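Local atomic coordinates of major capsid protein (Norovirus Hu/GI.7/TCH-060/USA/2003, PDB entry 4P25), a protein that builds the norovirus capsid and, through its protruding P domain, binds histo-blood group antigens such as Lewis Y. Residues A[21-26]-A[102-107]; A[65-70]-A[107-112]; A[128-131]-A[135-138]; A[160-165]-A[169-174]. All coordinates share one frame; numbering follows the deposited sequence.

Contact 1. Residues A[21-26]-A[102-107]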
# COMPACT_ATOMS: atom_id res chain seq x y z
N SER A 21 6.18 -6.37 -2.23
CA SER A 21 5.07 -6.91 -3.01
C SER A 21 4.50 -8.20 -2.43
O SER A 21 3.54 -8.75 -2.98
CB SER A 21 5.51 -7.13 -4.45
OG SER A 21 6.68 -7.94 -4.51
N ARG A 22 5.07 -8.69 -1.33
CA ARG A 22 4.60 -9.93 -0.70
C ARG A 22 4.05 -9.74 0.71
O ARG A 22 3.29 -10.58 1.20
CB ARG A 22 5.70 -11.01 -0.72
CG ARG A 22 6.03 -11.51 -2.13
CD ARG A 22 7.15 -12.55 -2.12
NE ARG A 22 6.71 -13.85 -1.60
CZ ARG A 22 7.39 -14.59 -0.73
NH1 ARG A 22 8.56 -14.18 -0.26
NH2 ARG A 22 6.90 -15.75 -0.33
N VAL A 23 4.42 -8.64 1.36
CA VAL A 23 3.82 -8.26 2.64
C VAL A 23 3.60 -6.75 2.65
O VAL A 23 4.27 -6.03 1.91
CB VAL A 23 4.70 -8.67 3.87
CG1 VAL A 23 4.64 -10.18 4.11
CG2 VAL A 23 6.14 -8.16 3.71
N PRO A 24 2.65 -6.26 3.46
CA PRO A 24 2.39 -4.82 3.55
C PRO A 24 3.45 -4.12 4.40
O PRO A 24 3.27 -3.91 5.60
CB PRO A 24 1.01 -4.75 4.21
CG PRO A 24 0.90 -6.01 5.00
CD PRO A 24 1.66 -7.05 4.22
N ALA A 25 4.56 -3.79 3.75
CA ALA A 25 5.71 -3.23 4.44
C ALA A 25 6.54 -2.47 3.41
O ALA A 25 6.36 -2.66 2.21
CB ALA A 25 6.55 -4.35 5.06
N MET A 26 7.44 -1.63 3.90
CA MET A 26 8.34 -0.90 3.02
C MET A 26 9.65 -1.67 2.86
O MET A 26 10.05 -2.43 3.74
CB MET A 26 8.59 0.50 3.56
CG MET A 26 7.32 1.31 3.71
SD MET A 26 6.40 1.41 2.16
CE MET A 26 7.55 2.41 1.22
N PRO A 102 -2.11 -13.93 0.24
CA PRO A 102 -0.70 -14.06 0.65
C PRO A 102 -0.02 -15.28 0.05
O PRO A 102 -0.68 -16.29 -0.24
CB PRO A 102 -0.78 -14.21 2.18
CG PRO A 102 -2.12 -13.62 2.56
CD PRO A 102 -3.03 -13.92 1.40
N ASP A 103 1.30 -15.19 -0.12
CA ASP A 103 2.07 -16.30 -0.70
C ASP A 103 3.26 -16.70 0.16
O ASP A 103 4.27 -17.21 -0.34
CB ASP A 103 2.51 -15.99 -2.14
CG ASP A 103 3.69 -15.03 -2.21
OD1 ASP A 103 3.94 -14.29 -1.24
OD2 ASP A 103 4.36 -15.01 -3.26
N ILE A 104 3.16 -16.47 1.47
CA ILE A 104 4.22 -16.88 2.38
C ILE A 104 3.97 -18.34 2.76
O ILE A 104 3.07 -18.65 3.54
CB ILE A 104 4.26 -15.98 3.64
CG1 ILE A 104 4.08 -14.50 3.26
CG2 ILE A 104 5.56 -16.19 4.41
CD1 ILE A 104 5.12 -13.95 2.29
N GLY A 105 4.77 -19.24 2.20
CA GLY A 105 4.48 -20.65 2.31
C GLY A 105 4.92 -21.33 3.59
O GLY A 105 5.78 -20.83 4.32
N ALA A 106 4.30 -22.48 3.86
CA ALA A 106 4.73 -23.41 4.90
C ALA A 106 4.86 -22.78 6.28
O ALA A 106 5.89 -22.91 6.94
CB ALA A 106 6.03 -24.11 4.50
N CYS A 107 3.80 -22.11 6.71
CA CYS A 107 3.76 -21.49 8.03
C CYS A 107 2.32 -21.21 8.40
O CYS A 107 1.43 -21.21 7.54
CB CYS A 107 4.60 -20.20 8.06
SG CYS A 107 4.11 -18.92 6.86
O HOH W 1 2.29 -12.42 -0.32
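Arg22 and Asp103 form a buried salt bridge between two irregular loops, the one before strand 29-31 and the one leading into strand 108-115. The grip is side-on and uses two nitrogens. Arg22 NE donates to Asp103 OD1 at 2.8 Å and to OD2 of the same aspartate at 3.1 Å, the longer bond being the straighter (N-H...O 159° against 137°). Arg22 NH2 donates to Asp103 O at 3.0 Å, in the guanidinium plane but above the carbonyl plane. A bend at chi3 turns the arginine head, whose plane stands 71° from the carboxylate. Ile104 CD1 lies over one guanidinium face, 3.6 Å from Arg22 NH2. Ile104 CD1 also touches Val23 CG1, at 4.2 Å. A water joins the backbones, donating to Arg22 O and accepting from Asp103 N. Both charges have further partners: Asp103 OD2 accepts from the backbone N of Gln43 and Asn44, Arg22 NH1 bonds Pro220 O and Pro173 O, and Phe42 makes a cation-pi contact with the arginine. A buried arginine-aspartate pair, multiply bonded to backbone carbonyls and one carboxylate, thus joins two loops at what is probably the P1-P2 boundary of the norovirus P domain.

Contact 2. Residues A[65-70]-A[107-112]; sequences ARIRGK and CDWHVS. With GAL (beta-D-galactopyranose), chain E; FUC (alpha-L-fucopyranose), chain B.
Ile67 and Val111 bring strands 66-73 and 108-115 to 7.9 Å between CA atoms, although strand 154-163 lies between them in sheet order. Such a short approach fits the closed-up, barrel-like antiparallel sheet of the norovirus P2 subdomain, and the contact is packing of its apolar interior. Ile67, Trp109 and Val111 all point their CB toward the other strand. Ile67 extends its chain (chi2 176°), and the terminal CD1 does the touching: it meets Val111 CG2 at 4.0 Å, the two side chains crossing at about a right angle, and Trp109 CE3 at 4.2 Å, reaching the indole obliquely. Pro102, Leu80 and Leu82 also pack on Ile67. The indole is fixed at its polar end by a bond from NE1 to Ile104 O, and Phe136 meets it edge-to-face. Asp108 and His110, which do not touch 65-70, serve the glycan pocket. The His110 ring stacks on Trp161, and Lys131 NZ makes a salt bridge with Asp108 OD1. Galactose O3 lies in the plane of the imidazole, at its edge, and acts as both donor and acceptor: it donates to Asp108 OD2 at 2.7 Å and accepts from His110 NE2 at 3.1 Å, with an N-H...O angle of 143°.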
# COMPACT_ATOMS: atom_id res chain seq x y z
N ALA A 65 -1.09 -9.26 0.15
CA ALA A 65 -1.25 -10.16 1.30
C ALA A 65 -2.51 -9.87 2.11
O ALA A 65 -2.47 -9.77 3.34
CB ALA A 65 -0.01 -10.15 2.20
N ARG A 66 -3.63 -9.75 1.41
CA ARG A 66 -4.92 -9.52 2.05
C ARG A 66 -5.87 -10.65 1.70
O ARG A 66 -5.66 -11.37 0.72
CB ARG A 66 -5.49 -8.17 1.65
CG ARG A 66 -4.53 -7.03 1.98
CD ARG A 66 -5.17 -5.70 1.77
NE ARG A 66 -6.15 -5.41 2.81
CZ ARG A 66 -7.05 -4.44 2.72
NH1 ARG A 66 -7.12 -3.68 1.64
NH2 ARG A 66 -7.91 -4.25 3.72
N ILE A 67 -6.88 -10.83 2.54
CA ILE A 67 -7.85 -11.91 2.39
C ILE A 67 -9.24 -11.36 2.65
O ILE A 67 -9.45 -10.54 3.56
CB ILE A 67 -7.57 -13.06 3.39
CG1 ILE A 67 -6.19 -13.67 3.15
CG2 ILE A 67 -8.63 -14.15 3.28
CD1 ILE A 67 -5.81 -14.74 4.15
N ARG A 68 -10.21 -11.81 1.86
CA ARG A 68 -11.60 -11.48 2.11
C ARG A 68 -12.44 -12.73 1.90
O ARG A 68 -12.18 -13.52 1.00
CB ARG A 68 -12.08 -10.35 1.21
CG ARG A 68 -13.48 -9.85 1.55
CD ARG A 68 -13.84 -8.60 0.77
NE ARG A 68 -15.19 -8.12 1.09
CZ ARG A 68 -15.64 -6.91 0.77
NH1 ARG A 68 -14.85 -6.05 0.12
NH2 ARG A 68 -16.87 -6.55 1.09
N GLY A 69 -13.46 -12.90 2.74
CA GLY A 69 -14.34 -14.04 2.58
C GLY A 69 -15.49 -14.03 3.55
O GLY A 69 -15.58 -13.20 4.45
N LYS A 70 -16.40 -14.98 3.35
CA LYS A 70 -17.55 -15.13 4.22
C LYS A 70 -17.38 -16.30 5.17
O LYS A 70 -17.05 -17.41 4.74
CB LYS A 70 -18.82 -15.27 3.39
CG LYS A 70 -19.15 -13.99 2.66
CD LYS A 70 -20.23 -14.17 1.61
CE LYS A 70 -20.55 -12.82 0.99
NZ LYS A 70 -19.32 -12.06 0.64
N CYS A 107 3.80 -22.11 6.71
CA CYS A 107 3.76 -21.49 8.03
C CYS A 107 2.32 -21.21 8.40
O CYS A 107 1.43 -21.21 7.54
CB CYS A 107 4.60 -20.20 8.06
SG CYS A 107 4.11 -18.92 6.86
N ASP A 108 2.08 -20.98 9.69
CA ASP A 108 0.79 -20.46 10.12
C ASP A 108 0.70 -18.98 9.78
O ASP A 108 1.69 -18.24 9.86
CB ASP A 108 0.61 -20.64 11.62
CG ASP A 108 0.11 -22.02 12.00
OD1 ASP A 108 0.27 -22.98 11.21
OD2 ASP A 108 -0.42 -22.15 13.12
N TRP A 109 -0.50 -18.55 9.38
CA TRP A 109 -0.79 -17.14 9.18
C TRP A 109 -1.67 -16.63 10.30
O TRP A 109 -2.48 -17.37 10.85
CB TRP A 109 -1.52 -16.92 7.86
CG TRP A 109 -0.72 -17.23 6.65
CD1 TRP A 109 0.62 -17.47 6.58
CD2 TRP A 109 -1.22 -17.31 5.31
NE1 TRP A 109 0.99 -17.71 5.27
CE2 TRP A 109 -0.12 -17.62 4.47
CE3 TRP A 109 -2.49 -17.16 4.74
CZ2 TRP A 109 -0.26 -17.77 3.09
CZ3 TRP A 109 -2.62 -17.32 3.37
CH2 TRP A 109 -1.52 -17.63 2.56
N HIS A 110 -1.52 -15.35 10.62
CA HIS A 110 -2.39 -14.69 11.57
C HIS A 110 -2.86 -13.42 10.91
O HIS A 110 -2.08 -12.50 10.66
CB HIS A 110 -1.63 -14.46 12.87
CG HIS A 110 -1.01 -15.71 13.41
ND1 HIS A 110 0.31 -16.03 13.21
CD2 HIS A 110 -1.52 -16.70 14.19
CE1 HIS A 110 0.59 -17.17 13.82
NE2 HIS A 110 -0.51 -17.59 14.42
N VAL A 111 -4.15 -13.40 10.58
CA VAL A 111 -4.72 -12.41 9.67
C VAL A 111 -5.73 -11.57 10.43
O VAL A 111 -6.66 -12.11 11.03
CB VAL A 111 -5.45 -13.13 8.51
CG1 VAL A 111 -5.96 -12.12 7.49
CG2 VAL A 111 -4.52 -14.15 7.84
N SER A 112 -5.55 -10.26 10.41
CA SER A 112 -6.44 -9.37 11.16
C SER A 112 -7.55 -8.83 10.28
O SER A 112 -7.30 -8.09 9.32
CB SER A 112 -5.66 -8.22 11.78
OG SER A 112 -6.51 -7.47 12.63
C1 GAL E . 1.39 -21.74 18.50
C2 GAL E . 0.87 -20.74 17.47
C3 GAL E . 0.57 -21.47 16.17
C4 GAL E . 1.80 -22.24 15.72
C5 GAL E . 2.26 -23.16 16.84
C6 GAL E . 3.50 -23.93 16.40
O2 GAL E . -0.32 -20.12 17.96
O3 GAL E . 0.22 -20.51 15.16
O4 GAL E . 2.85 -21.33 15.39
O5 GAL E . 2.58 -22.37 18.00
O6 GAL E . 3.73 -25.02 17.29
C1 FUC B . -0.25 -18.70 17.74
C2 FUC B . -1.63 -18.09 17.92
C3 FUC B . -2.11 -18.35 19.34
C4 FUC B . -1.08 -17.85 20.33
C5 FUC B . 0.27 -18.48 20.02
C6 FUC B . 1.31 -17.97 21.01
O2 FUC B . -2.54 -18.68 16.99
O3 FUC B . -3.35 -17.66 19.55
O4 FUC B . -0.97 -16.42 20.24
O5 FUC B . 0.66 -18.12 18.68

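Contact 3. Residues A[128-131]-A[135-138]; sequences LDVK and PFAP. With FUC (alpha-L-fucopyranose), chain B.
Val130 and Phe136 make the apolar part of this contact, where the chain leaves strand 125-130 and a short loop brings Phe136 back against it. Val130 CG1 meets the edge of the phenyl ring near its plane, 4.0 Å from Phe136 CD1 and 4.1 Å from its CE1, and the two side chains cross at about a right angle. With CG anti to the backbone N (chi1 -175°), Phe136 swings its ring toward the strand. Pro138 CD covers one ring face, 3.5 Å above the plane and offset toward the rim, so the phenyl is held by aliphatic groups both at its edge and on a face.

Contact with the backbone comes next: Lys131 O approaches Phe136 CB to 3.6 Å and CD1 of the same ring to 3.7 Å, a plain van der Waals approach that sets the turn against the base of the ring.

Polar groups serve the other side of the strand. The CB of Lys131 points away from Phe136, and its NZ bonds Ser165 O. Asp129 faces the sugar: its CG lies 3.3 Å from fucose O2, while OD1 makes a salt bridge with Arg127 NE. An outermost strand of the sheet, apolar on the face packed by Phe136 and polar where a glycan lies, is how this P2 subdomain builds one wall of its histo-blood group antigen pocket.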
# COMPACT_ATOMS: atom_id res chain seq x y z
N LEU A 128 -7.67 -14.15 12.59
CA LEU A 128 -7.87 -15.48 12.05
C LEU A 128 -6.55 -16.22 12.01
O LEU A 128 -5.59 -15.77 11.37
CB LEU A 128 -8.48 -15.40 10.65
CG LEU A 128 -9.67 -14.45 10.50
CD1 LEU A 128 -10.27 -14.55 9.10
CD2 LEU A 128 -10.73 -14.70 11.57
N ASP A 129 -6.49 -17.34 12.71
CA ASP A 129 -5.29 -18.14 12.78
C ASP A 129 -5.42 -19.31 11.80
O ASP A 129 -6.26 -20.20 11.97
CB ASP A 129 -5.05 -18.58 14.23
CG ASP A 129 -4.99 -17.39 15.18
OD1 ASP A 129 -4.36 -16.37 14.81
OD2 ASP A 129 -5.58 -17.45 16.28
N VAL A 130 -4.60 -19.27 10.76
CA VAL A 130 -4.76 -20.15 9.61
C VAL A 130 -3.57 -21.08 9.45
O VAL A 130 -2.42 -20.62 9.40
CB VAL A 130 -4.90 -19.33 8.31
CG1 VAL A 130 -5.06 -20.24 7.10
CG2 VAL A 130 -6.06 -18.35 8.42
N LYS A 131 -3.84 -22.38 9.36
CA LYS A 131 -2.79 -23.36 9.12
C LYS A 131 -2.80 -23.80 7.66
O LYS A 131 -3.86 -23.85 7.03
CB LYS A 131 -2.95 -24.59 10.03
CG LYS A 131 -2.94 -24.25 11.51
CD LYS A 131 -2.76 -25.50 12.36
CE LYS A 131 -1.31 -25.98 12.35
NZ LYS A 131 -0.40 -25.12 13.16
N PRO A 135 -7.23 -28.62 4.83
CA PRO A 135 -8.34 -27.73 4.47
C PRO A 135 -7.92 -26.38 3.87
O PRO A 135 -8.79 -25.58 3.51
CB PRO A 135 -9.06 -27.50 5.81
CG PRO A 135 -8.68 -28.68 6.64
CD PRO A 135 -7.25 -28.95 6.27
N PHE A 136 -6.62 -26.13 3.77
CA PHE A 136 -6.11 -24.92 3.14
C PHE A 136 -6.21 -25.11 1.63
O PHE A 136 -5.34 -25.73 1.01
CB PHE A 136 -4.67 -24.66 3.59
CG PHE A 136 -4.06 -23.37 3.09
CD1 PHE A 136 -4.31 -22.16 3.73
CD2 PHE A 136 -3.21 -23.37 2.00
CE1 PHE A 136 -3.73 -20.98 3.28
CE2 PHE A 136 -2.62 -22.20 1.54
CZ PHE A 136 -2.89 -21.00 2.18
N ALA A 137 -7.29 -24.59 1.05
CA ALA A 137 -7.58 -24.79 -0.37
C ALA A 137 -7.88 -23.48 -1.08
O ALA A 137 -8.97 -23.30 -1.62
CB ALA A 137 -8.76 -25.75 -0.52
N PRO A 138 -6.91 -22.56 -1.10
CA PRO A 138 -7.25 -21.25 -1.68
C PRO A 138 -7.59 -21.26 -3.18
O PRO A 138 -8.38 -20.42 -3.60
CB PRO A 138 -6.00 -20.40 -1.39
CG PRO A 138 -4.90 -21.39 -1.19
CD PRO A 138 -5.53 -22.60 -0.58
C1 FUC B . -0.25 -18.70 17.74
C2 FUC B . -1.63 -18.09 17.92
C3 FUC B . -2.11 -18.35 19.34
C4 FUC B . -1.08 -17.85 20.33
C5 FUC B . 0.27 -18.48 20.02
C6 FUC B . 1.31 -17.97 21.01
O2 FUC B . -2.54 -18.68 16.99
O3 FUC B . -3.35 -17.66 19.55
O4 FUC B . -0.97 -16.42 20.24
O5 FUC B . 0.66 -18.12 18.68

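Contact 4. Residues A[160-165]-A[169-174]; sequences AWVSPS and ARVDPW. With GAL (beta-D-galactopyranose), chain E.
Val171 reaches from the loop after strand 154-163 back to the end of that strand, its CB directed toward Val162, Ser163 and Pro164. From CB the two methyls part. Val171 CG1, anti to the backbone N (chi1 175°), meets Val162 CG2 at 4.0 Å. Val171 CG2 lies against the peptide link between Ser163 and Pro164, 3.4 Å from both Ser163 C and Pro164 N, and 3.9 Å from Pro164 CD. Beyond it the proline ring packs on Ala169, two residues before Val171 in the loop: Pro164 CG comes within 3.1 Å of Ala169 O, while Pro164 CB faces Ala169 CB. A water bridges the backbones, accepting from Ser165 N and donating to Arg170 O. Farther along, Asp172 OD1 accepts from Trp174 N in an Asx turn. On the strand, Ala160 and Trp161 both face His110 in a classic beta bulge. Galactose O4 donates to Pro164 O at 2.8 Å; Ser163 OG is also near the sugar, but its position is less sure. The chemistry divides by side: methyls and a proline ring hold the loop to the strand, consistent with a firmly placed Pro164 carbonyl that offers its oxygen to the galactose.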
# COMPACT_ATOMS: atom_id res chain seq x y z
N ALA A 160 -1.07 -10.26 9.34
CA ALA A 160 -0.45 -9.49 10.42
C ALA A 160 0.92 -10.04 10.83
O ALA A 160 1.86 -9.28 11.05
CB ALA A 160 -1.37 -9.42 11.62
N TRP A 161 1.00 -11.37 10.96
CA TRP A 161 2.25 -12.04 11.32
C TRP A 161 2.20 -13.52 10.96
O TRP A 161 1.14 -14.05 10.68
CB TRP A 161 2.62 -11.83 12.80
CG TRP A 161 1.60 -12.26 13.85
CD1 TRP A 161 0.45 -11.62 14.18
CD2 TRP A 161 1.70 -13.39 14.74
NE1 TRP A 161 -0.20 -12.28 15.20
CE2 TRP A 161 0.55 -13.37 15.56
CE3 TRP A 161 2.64 -14.42 14.91
CZ2 TRP A 161 0.32 -14.34 16.54
CZ3 TRP A 161 2.40 -15.38 15.89
CH2 TRP A 161 1.25 -15.34 16.69
N VAL A 162 3.37 -14.17 10.96
CA VAL A 162 3.44 -15.59 10.65
C VAL A 162 4.23 -16.33 11.72
O VAL A 162 5.04 -15.73 12.43
CB VAL A 162 4.08 -15.84 9.26
CG1 VAL A 162 3.24 -15.20 8.16
CG2 VAL A 162 5.52 -15.33 9.22
N SER A 163 3.99 -17.63 11.85
CA SER A 163 4.65 -18.46 12.86
C SER A 163 4.80 -19.89 12.33
O SER A 163 4.19 -20.23 11.32
CB SER A 163 3.84 -18.42 14.17
OG SER A 163 2.55 -18.98 13.99
N PRO A 164 5.64 -20.72 12.99
CA PRO A 164 5.88 -22.08 12.48
C PRO A 164 4.62 -22.95 12.41
O PRO A 164 3.71 -22.80 13.22
CB PRO A 164 6.86 -22.66 13.51
CG PRO A 164 7.55 -21.48 14.07
CD PRO A 164 6.51 -20.41 14.14
N SER A 165 4.58 -23.86 11.44
CA SER A 165 3.44 -24.75 11.28
C SER A 165 3.39 -25.77 12.41
O SER A 165 2.31 -26.19 12.82
CB SER A 165 3.50 -25.47 9.93
OG SER A 165 3.35 -24.56 8.85
N ALA A 169 9.66 -25.61 15.09
CA ALA A 169 10.12 -25.48 13.71
C ALA A 169 10.40 -24.02 13.39
O ALA A 169 10.22 -23.14 14.22
CB ALA A 169 9.10 -26.06 12.73
N ARG A 170 10.86 -23.76 12.17
CA ARG A 170 11.18 -22.40 11.78
C ARG A 170 10.33 -21.97 10.59
O ARG A 170 9.74 -22.81 9.90
CB ARG A 170 12.68 -22.26 11.48
CG ARG A 170 13.54 -22.43 12.73
CD ARG A 170 15.03 -22.39 12.44
NE ARG A 170 15.60 -21.05 12.61
CZ ARG A 170 16.82 -20.80 13.08
NH1 ARG A 170 17.61 -21.81 13.43
NH2 ARG A 170 17.25 -19.55 13.21
N VAL A 171 10.24 -20.67 10.38
CA VAL A 171 9.54 -20.15 9.21
C VAL A 171 10.55 -19.76 8.15
O VAL A 171 11.54 -19.08 8.44
CB VAL A 171 8.69 -18.91 9.58
CG1 VAL A 171 8.05 -18.31 8.33
CG2 VAL A 171 7.63 -19.29 10.60
N ASP A 172 10.31 -20.21 6.92
CA ASP A 172 11.12 -19.82 5.78
C ASP A 172 10.25 -19.02 4.81
O ASP A 172 9.48 -19.60 4.05
CB ASP A 172 11.68 -21.05 5.07
CG ASP A 172 12.60 -20.71 3.91
OD1 ASP A 172 12.71 -19.52 3.55
OD2 ASP A 172 13.22 -21.64 3.35
N PRO A 173 10.39 -17.68 4.82
CA PRO A 173 9.52 -16.86 3.98
C PRO A 173 9.90 -16.87 2.50
O PRO A 173 9.27 -16.17 1.71
CB PRO A 173 9.71 -15.46 4.57
CG PRO A 173 11.11 -15.47 5.07
CD PRO A 173 11.32 -16.86 5.63
N TRP A 174 10.91 -17.66 2.14
CA TRP A 174 11.29 -17.83 0.74
C TRP A 174 10.44 -18.89 0.04
O TRP A 174 10.49 -19.04 -1.18
CB TRP A 174 12.78 -18.16 0.63
CG TRP A 174 13.65 -17.05 1.14
CD1 TRP A 174 13.81 -16.65 2.44
CD2 TRP A 174 14.49 -16.19 0.36
NE1 TRP A 174 14.68 -15.60 2.51
CE2 TRP A 174 15.11 -15.29 1.24
CE3 TRP A 174 14.76 -16.09 -1.01
CZ2 TRP A 174 16.00 -14.31 0.81
CZ3 TRP A 174 15.64 -15.11 -1.44
CH2 TRP A 174 16.25 -14.24 -0.53
C1 GAL E . 1.39 -21.74 18.50
C2 GAL E . 0.87 -20.74 17.47
C3 GAL E . 0.57 -21.47 16.17
C4 GAL E . 1.80 -22.24 15.72
C5 GAL E . 2.26 -23.16 16.84
C6 GAL E . 3.50 -23.93 16.40
O2 GAL E . -0.32 -20.12 17.96
O3 GAL E . 0.22 -20.51 15.16
O4 GAL E . 2.85 -21.33 15.39
O5 GAL E . 2.58 -22.37 18.00
O6 GAL E . 3.73 -25.02 17.29
O HOH W 2 6.78 -23.38 9.43

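From the N terminus, residues 21-26 are first to be paired, and contact 1 closes its long loop only at 102-107. Contact 2 opens inside that loop, at 65-70, and closes just beyond it at 107-112, so the two cross and share Cys107. Contacts 3 and 4 follow in series, each closing a short turn at the end of a strand, 125-130 and 154-163. Strand 108-115 sits between those two strands in the sheet and so joins contacts 2, 3 and 4. Contact 1 ties this sheet's approach loop to the segment before strand 29-31, and meets contact 4 through Arg22 and Pro173. Contacts 2 and 4 both touch the galactose; contacts 2 and 3 both touch the fucose.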